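Local coordinates for hypothetical protein jhp0584 (Helicobacter pylori J99, PDB 4R7K), which is of unknown function but belongs to the SRPBCC superfamily, whose helix-grip folds commonly enclose a pocket for hydrophobic ligands, at residues Q62-A67 / W141-L146; E110-K115 / L119-R124. All coordinates share one frame; numbering follows the deposited sequence.

Contact 1: residues Q62-A67 / W141-L146; sequences QHLRDA and WLVEKL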
loop_
_atom_site.group_PDB
_atom_site.type_symbol
_atom_site.label_atom_id
_atom_site.label_comp_id
_atom_site.label_asym_id
_atom_site.label_seq_id
_atom_site.Cartn_x
_atom_site.Cartn_y
_atom_site.Cartn_z
ATOM N N GLN A 62 8.863 -24.688 -9.872
ATOM C CA GLN A 62 7.943 -24.975 -10.919
ATOM C C GLN A 62 6.993 -23.832 -11.150
ATOM O O GLN A 62 6.739 -23.458 -12.294
ATOM C CB GLN A 62 7.148 -26.205 -10.538
ATOM C CG GLN A 62 6.128 -26.565 -11.569
ATOM C CD GLN A 62 5.265 -27.700 -11.128
ATOM O OE1 GLN A 62 5.374 -28.188 -9.991
ATOM N NE2 GLN A 62 4.379 -28.125 -12.015
ATOM N N HIS A 63 6.458 -23.267 -10.074
ATOM C CA HIS A 63 5.468 -22.199 -10.227
ATOM C C HIS A 63 6.051 -20.850 -10.590
ATOM O O HIS A 63 5.314 -19.953 -11.026
ATOM C CB HIS A 63 4.578 -22.074 -9.009
ATOM C CG HIS A 63 3.707 -23.258 -8.785
ATOM N ND1 HIS A 63 3.371 -23.705 -7.529
ATOM C CD2 HIS A 63 3.099 -24.094 -9.660
ATOM C CE1 HIS A 63 2.592 -24.763 -7.636
ATOM N NE2 HIS A 63 2.421 -25.026 -8.920
ATOM N N LEU A 64 7.351 -20.708 -10.425
ATOM C CA LEU A 64 8.039 -19.491 -10.849
ATOM C C LEU A 64 8.500 -19.653 -12.294
ATOM O O LEU A 64 8.279 -18.760 -13.110
ATOM C CB LEU A 64 9.249 -19.203 -9.966
ATOM C CG LEU A 64 10.111 -18.046 -10.449
ATOM C CD1 LEU A 64 9.296 -16.760 -10.472
ATOM C CD2 LEU A 64 11.317 -17.879 -9.545
ATOM N N ARG A 65 9.175 -20.762 -12.601
ATOM C CA ARG A 65 9.632 -21.029 -13.975
ATOM C C ARG A 65 8.515 -21.229 -15.009
ATOM O O ARG A 65 8.675 -20.869 -16.181
ATOM C CB ARG A 65 10.478 -22.301 -14.043
ATOM C CG ARG A 65 11.845 -22.227 -13.421
ATOM C CD ARG A 65 12.551 -23.545 -13.760
ATOM N NE ARG A 65 12.871 -23.635 -15.195
ATOM C CZ ARG A 65 13.327 -24.726 -15.816
ATOM N NH1 ARG A 65 13.479 -25.878 -15.159
ATOM N NH2 ARG A 65 13.619 -24.662 -17.115
ATOM N N ASP A 66 7.435 -21.889 -14.627
ATOM C CA ASP A 66 6.358 -22.089 -15.594
ATOM C C ASP A 66 5.431 -20.885 -15.504
ATOM O O ASP A 66 4.516 -20.814 -14.688
ATOM C CB ASP A 66 5.642 -23.407 -15.390
ATOM C CG ASP A 66 4.565 -23.651 -16.438
ATOM O OD1 ASP A 66 4.143 -22.723 -17.151
ATOM O OD2 ASP A 66 4.115 -24.770 -16.512
ATOM N N ALA A 67 5.694 -19.931 -16.380
ATOM C CA ALA A 67 4.982 -18.671 -16.395
ATOM C C ALA A 67 3.485 -18.783 -16.613
ATOM O O ALA A 67 2.783 -17.808 -16.410
ATOM C CB ALA A 67 5.610 -17.735 -17.425
ATOM N N TRP A 141 15.934 -13.440 -9.416
ATOM C CA TRP A 141 15.324 -14.261 -8.421
ATOM C C TRP A 141 16.324 -15.249 -7.896
ATOM O O TRP A 141 17.168 -15.793 -8.662
ATOM C CB TRP A 141 14.155 -15.070 -9.027
ATOM C CG TRP A 141 12.992 -14.311 -9.573
ATOM C CD1 TRP A 141 12.927 -13.672 -10.782
ATOM C CD2 TRP A 141 11.694 -14.168 -8.975
ATOM N NE1 TRP A 141 11.669 -13.131 -10.960
ATOM C CE2 TRP A 141 10.898 -13.420 -9.868
ATOM C CE3 TRP A 141 11.115 -14.622 -7.775
ATOM C CZ2 TRP A 141 9.582 -13.068 -9.577
ATOM C CZ3 TRP A 141 9.805 -14.252 -7.479
ATOM C CH2 TRP A 141 9.047 -13.516 -8.385
ATOM N N LEU A 142 16.193 -15.539 -6.604
ATOM C CA LEU A 142 16.990 -16.548 -5.940
ATOM C C LEU A 142 16.075 -17.310 -5.008
ATOM O O LEU A 142 15.534 -16.736 -4.049
ATOM C CB LEU A 142 18.140 -15.907 -5.165
ATOM C CG LEU A 142 19.271 -16.867 -4.745
ATOM C CD1 LEU A 142 20.517 -16.042 -4.402
ATOM C CD2 LEU A 142 18.809 -17.702 -3.560
ATOM N N VAL A 143 15.879 -18.592 -5.311
ATOM C CA VAL A 143 15.038 -19.486 -4.508
ATOM C C VAL A 143 15.987 -20.530 -3.921
ATOM O O VAL A 143 16.745 -21.148 -4.675
ATOM C CB VAL A 143 13.963 -20.204 -5.368
ATOM C CG1 VAL A 143 13.082 -21.094 -4.477
ATOM C CG2 VAL A 143 13.055 -19.220 -6.101
ATOM N N GLU A 144 15.967 -20.724 -2.595
ATOM C CA GLU A 144 16.821 -21.712 -1.978
ATOM C C GLU A 144 16.271 -22.375 -0.740
ATOM O O GLU A 144 15.450 -21.816 0.013
ATOM C CB GLU A 144 18.212 -21.139 -1.650
ATOM C CG GLU A 144 18.214 -20.042 -0.622
ATOM C CD GLU A 144 19.626 -19.556 -0.297
ATOM O OE1 GLU A 144 20.589 -20.340 -0.510
ATOM O OE2 GLU A 144 19.773 -18.401 0.185
ATOM N N LYS A 145 16.716 -23.607 -0.559
ATOM C CA LYS A 145 16.413 -24.386 0.625
ATOM C C LYS A 145 17.295 -23.912 1.785
ATOM O O LYS A 145 18.516 -23.716 1.606
ATOM C CB LYS A 145 16.783 -25.834 0.373
ATOM C CG LYS A 145 15.999 -26.564 -0.681
ATOM C CD LYS A 145 16.482 -28.026 -0.670
ATOM C CE LYS A 145 15.692 -28.936 -1.563
ATOM N NZ LYS A 145 14.334 -29.141 -1.006
ATOM N N LEU A 146 16.698 -23.719 2.952
ATOM C CA LEU A 146 17.424 -23.300 4.147
ATOM C C LEU A 146 17.243 -24.397 5.180
ATOM O O LEU A 146 16.345 -25.228 5.047
ATOM C CB LEU A 146 16.902 -21.975 4.723
ATOM C CG LEU A 146 16.962 -20.711 3.858
ATOM C CD1 LEU A 146 16.574 -19.535 4.700
ATOM C CD2 LEU A 146 18.353 -20.546 3.274
#
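L64 lays one methyl over the indole of W141, and this CH-pi contact is the central one between 62-67 and 141-146, which together bury 134 Å². CD1 stands 3.6 Å from the centroid of the six-membered ring and only 4° off its normal, so the methyl sits over the middle of the benzo face and not at its rim. The distances from CD1 to the surrounding ring carbons agree with this, since they are nearly equal: CE2 and CZ2 of W141 both lie 3.8 Å from CD1 of L64.

The second methyl makes the ordinary apolar contacts. L64 CD2 is 3.7 Å from W141 CE3 and 3.9 Å from W141 CG, where the indole joins its CB, and it also meets V143 CG2 at 4.1 Å. CB of L64 points to the strand, and CG anti to the backbone N (chi1 173°) then brings the two methyls onto the indole.

Here the short helix 57-65 packs on one face of an antiparallel sheet, consistent with a helix-grip fold in which the long helix 174-190 would probably be the gripped one. W141 and V143, two positions apart on the strand, both direct their side chains to helix 57-65, whereas L142 between them turns away. On that same side L64 also touches L119 and L121 of strand 118-126, and V143 packs on F57 and V60 of the helix.

Among hydrogen bonds to neighbouring parts of the chain, the carbonyl of L64 accepts one from the indole nitrogen of W70. A ring stack pairs W141 with H139.

Contact 2: residues E110-K115 / L119-R124; sequences EEFELK and LRLAWR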
loop_
_atom_site.group_PDB
_atom_site.type_symbol
_atom_site.label_atom_id
_atom_site.label_comp_id
_atom_site.label_asym_id
_atom_site.label_seq_id
_atom_site.Cartn_x
_atom_site.Cartn_y
_atom_site.Cartn_z
ATOM N N GLU A 110 18.280 -14.058 -18.948
ATOM C CA GLU A 110 19.719 -13.863 -19.031
ATOM C C GLU A 110 20.505 -14.735 -18.033
ATOM O O GLU A 110 21.733 -14.835 -18.100
ATOM C CB GLU A 110 20.074 -12.366 -18.882
ATOM C CG GLU A 110 19.629 -11.515 -20.090
ATOM C CD GLU A 110 20.340 -10.181 -20.224
ATOM O OE1 GLU A 110 20.961 -9.693 -19.250
ATOM O OE2 GLU A 110 20.303 -9.606 -21.324
ATOM N N GLU A 111 19.797 -15.379 -17.117
ATOM C CA GLU A 111 20.446 -16.233 -16.132
ATOM C C GLU A 111 19.533 -17.339 -15.740
ATOM O O GLU A 111 18.379 -17.099 -15.382
ATOM C CB GLU A 111 20.821 -15.450 -14.864
ATOM C CG GLU A 111 21.432 -16.325 -13.780
ATOM C CD GLU A 111 21.529 -15.614 -12.452
ATOM O OE1 GLU A 111 20.477 -15.045 -12.058
ATOM O OE2 GLU A 111 22.621 -15.663 -11.809
ATOM N N PHE A 112 20.039 -18.560 -15.805
ATOM C CA PHE A 112 19.276 -19.708 -15.370
ATOM C C PHE A 112 20.230 -20.792 -14.876
ATOM O O PHE A 112 20.992 -21.383 -15.664
ATOM C CB PHE A 112 18.384 -20.291 -16.476
ATOM C CG PHE A 112 17.665 -21.529 -16.033
ATOM C CD1 PHE A 112 16.558 -21.430 -15.230
ATOM C CD2 PHE A 112 18.142 -22.780 -16.358
ATOM C CE1 PHE A 112 15.922 -22.549 -14.758
ATOM C CE2 PHE A 112 17.502 -23.916 -15.898
ATOM C CZ PHE A 112 16.399 -23.793 -15.085
ATOM N N GLU A 113 20.200 -21.047 -13.583
ATOM C CA GLU A 113 21.030 -22.074 -12.987
ATOM C C GLU A 113 20.205 -22.751 -11.906
ATOM O O GLU A 113 19.868 -22.143 -10.883
ATOM C CB GLU A 113 22.291 -21.463 -12.404
ATOM C CG GLU A 113 23.251 -22.512 -11.856
ATOM C CD GLU A 113 24.601 -21.936 -11.434
ATOM O OE1 GLU A 113 25.614 -22.675 -11.502
ATOM O OE2 GLU A 113 24.661 -20.749 -11.056
ATOM N N LEU A 114 19.848 -24.009 -12.142
ATOM C CA LEU A 114 19.018 -24.752 -11.210
ATOM C C LEU A 114 19.791 -25.926 -10.666
ATOM O O LEU A 114 20.206 -26.798 -11.421
ATOM C CB LEU A 114 17.747 -25.239 -11.906
ATOM C CG LEU A 114 16.814 -26.147 -11.076
ATOM C CD1 LEU A 114 16.326 -25.459 -9.801
ATOM C CD2 LEU A 114 15.630 -26.611 -11.920
ATOM N N LYS A 115 19.974 -25.932 -9.351
ATOM C CA LYS A 115 20.664 -27.002 -8.633
ATOM C C LYS A 115 19.654 -27.648 -7.682
ATOM O O LYS A 115 18.516 -27.157 -7.535
ATOM C CB LYS A 115 21.885 -26.449 -7.882
ATOM C CG LYS A 115 22.836 -25.707 -8.813
ATOM C CD LYS A 115 24.276 -25.673 -8.322
ATOM C CE LYS A 115 24.465 -24.763 -7.127
ATOM N NZ LYS A 115 25.823 -24.981 -6.549
ATOM N N LEU A 119 17.987 -22.085 -6.950
ATOM C CA LEU A 119 17.678 -21.616 -8.268
ATOM C C LEU A 119 18.102 -20.171 -8.369
ATOM O O LEU A 119 17.780 -19.355 -7.511
ATOM C CB LEU A 119 16.161 -21.656 -8.550
ATOM C CG LEU A 119 15.723 -20.903 -9.821
ATOM C CD1 LEU A 119 16.283 -21.595 -11.039
ATOM C CD2 LEU A 119 14.199 -20.798 -9.951
ATOM N N ARG A 120 18.785 -19.852 -9.449
ATOM C CA ARG A 120 19.074 -18.488 -9.837
ATOM C C ARG A 120 18.443 -18.258 -11.200
ATOM O O ARG A 120 18.746 -18.957 -12.185
ATOM C CB ARG A 120 20.564 -18.252 -9.890
ATOM C CG ARG A 120 21.207 -18.262 -8.507
ATOM C CD ARG A 120 22.733 -18.357 -8.649
ATOM N NE ARG A 120 23.420 -18.343 -7.363
ATOM C CZ ARG A 120 23.720 -17.237 -6.701
ATOM N NH1 ARG A 120 23.346 -16.059 -7.167
ATOM N NH2 ARG A 120 24.351 -17.310 -5.556
ATOM N N LEU A 121 17.571 -17.271 -11.271
ATOM C CA LEU A 121 16.850 -16.994 -12.498
ATOM C C LEU A 121 16.727 -15.487 -12.665
ATOM O O LEU A 121 16.453 -14.783 -11.711
ATOM C CB LEU A 121 15.444 -17.600 -12.426
ATOM C CG LEU A 121 14.446 -17.194 -13.531
ATOM C CD1 LEU A 121 14.874 -17.848 -14.825
ATOM C CD2 LEU A 121 13.058 -17.693 -13.152
ATOM N N ALA A 122 17.026 -14.983 -13.855
ATOM C CA ALA A 122 16.861 -13.556 -14.095
ATOM C C ALA A 122 16.525 -13.275 -15.543
ATOM O O ALA A 122 16.951 -14.014 -16.438
ATOM C CB ALA A 122 18.119 -12.787 -13.693
ATOM N N TRP A 123 15.742 -12.223 -15.763
ATOM C CA TRP A 123 15.443 -11.743 -17.098
ATOM C C TRP A 123 15.611 -10.238 -17.210
ATOM O O TRP A 123 15.414 -9.472 -16.216
ATOM C CB TRP A 123 14.041 -12.115 -17.534
ATOM C CG TRP A 123 12.905 -11.566 -16.701
ATOM C CD1 TRP A 123 12.373 -10.314 -16.764
ATOM C CD2 TRP A 123 12.114 -12.291 -15.761
ATOM N NE1 TRP A 123 11.343 -10.200 -15.892
ATOM C CE2 TRP A 123 11.141 -11.412 -15.276
ATOM C CE3 TRP A 123 12.145 -13.608 -15.280
ATOM C CZ2 TRP A 123 10.225 -11.777 -14.280
ATOM C CZ3 TRP A 123 11.223 -13.981 -14.310
ATOM C CH2 TRP A 123 10.264 -13.076 -13.835
ATOM N N ARG A 124 15.979 -9.817 -18.419
ATOM C CA ARG A 124 16.036 -8.421 -18.771
ATOM C C ARG A 124 14.679 -8.141 -19.376
ATOM O O ARG A 124 14.140 -8.959 -20.136
ATOM C CB ARG A 124 17.172 -8.131 -19.745
ATOM C CG ARG A 124 17.351 -6.640 -20.060
ATOM C CD ARG A 124 18.600 -6.385 -20.886
ATOM N NE ARG A 124 18.592 -7.168 -22.114
ATOM C CZ ARG A 124 18.081 -6.764 -23.277
ATOM N NH1 ARG A 124 18.118 -7.575 -24.328
ATOM N NH2 ARG A 124 17.524 -5.568 -23.397
HETATM O O HOH W 1 18.753 -10.221 -23.628
HETATM O O HOH W 2 22.176 -14.737 -9.411
#
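The carbonyl oxygen of A122 is gripped by two successive backbone amides: E110 N at 2.8 Å and E111 N at 3.2 Å. Both donors approach from the same face of the carbonyl plane. A122 returns a bond from its own N to E111 O at 2.9 Å. Farther along, E113 and R120 exchange a reciprocal pair, the straighter being R120 N to E113 O, with an N-H...O angle of 171°.

From the bulge itself, E110 reaches R124 in a salt bridge, with R124 NE 3.1 Å from E110 OE2. The oxygen lies in the guanidinium plane, yet the N-H meets it from above the carboxylate plane, and the two planes are 51° apart. A bend at chi3 of R124 (56°) turns NE to the glutamate, and a water joins E110 OE2 to R124 NH1. NH2 of the same arginine forms a second salt bridge, to E136.

E111, E113, R120 and A122 share one face of the sheet. Here a second water donates to E111 OE2 and accepts from R120 NH1, a nitrogen that also bonds to A30 O. E113 runs beside R120, but its carboxylate pairs with R32.

F112, L114, L119 and L121 occupy the other, apolar face. L121 CD1 meets the edge of the F112 ring, 4.0 Å from F112 CD1, while L119 CD1 approaches F112 CE1 obliquely at 3.9 Å. L114 CD1 rests against L119 CB. This side packs on helix 57-65, where V61 touches both L114 and L119.

Two neighbouring residues facing one partner make a classic beta bulge, here within the antiparallel hairpin of strands 103-114 and 118-126.

In the fold
Contacts 1 and 2 adjoin in one antiparallel sheet, their centres about 9 Å apart. Strand 118-126 lies between strands 103-114 and 136-146, and probable backbone hydrogen bonds tie it to the latter: W141 N to L121 O at 2.7 Å and V143 O to L119 N at 2.8 Å. The helix touches the hairpin where R65 NE approaches F112 CE1 at 3.3 Å. Separately, rings pack between neighbouring strands, W141 NE1 lying 3.2 Å from W123 CH2. Both segments of contact 2 fall in the sequence between 62-67 and 141-146. The shared aromatic and aliphatic layer is consistent with the apolar interior of an SRPBCC fold, though no ligand identifies a pocket here.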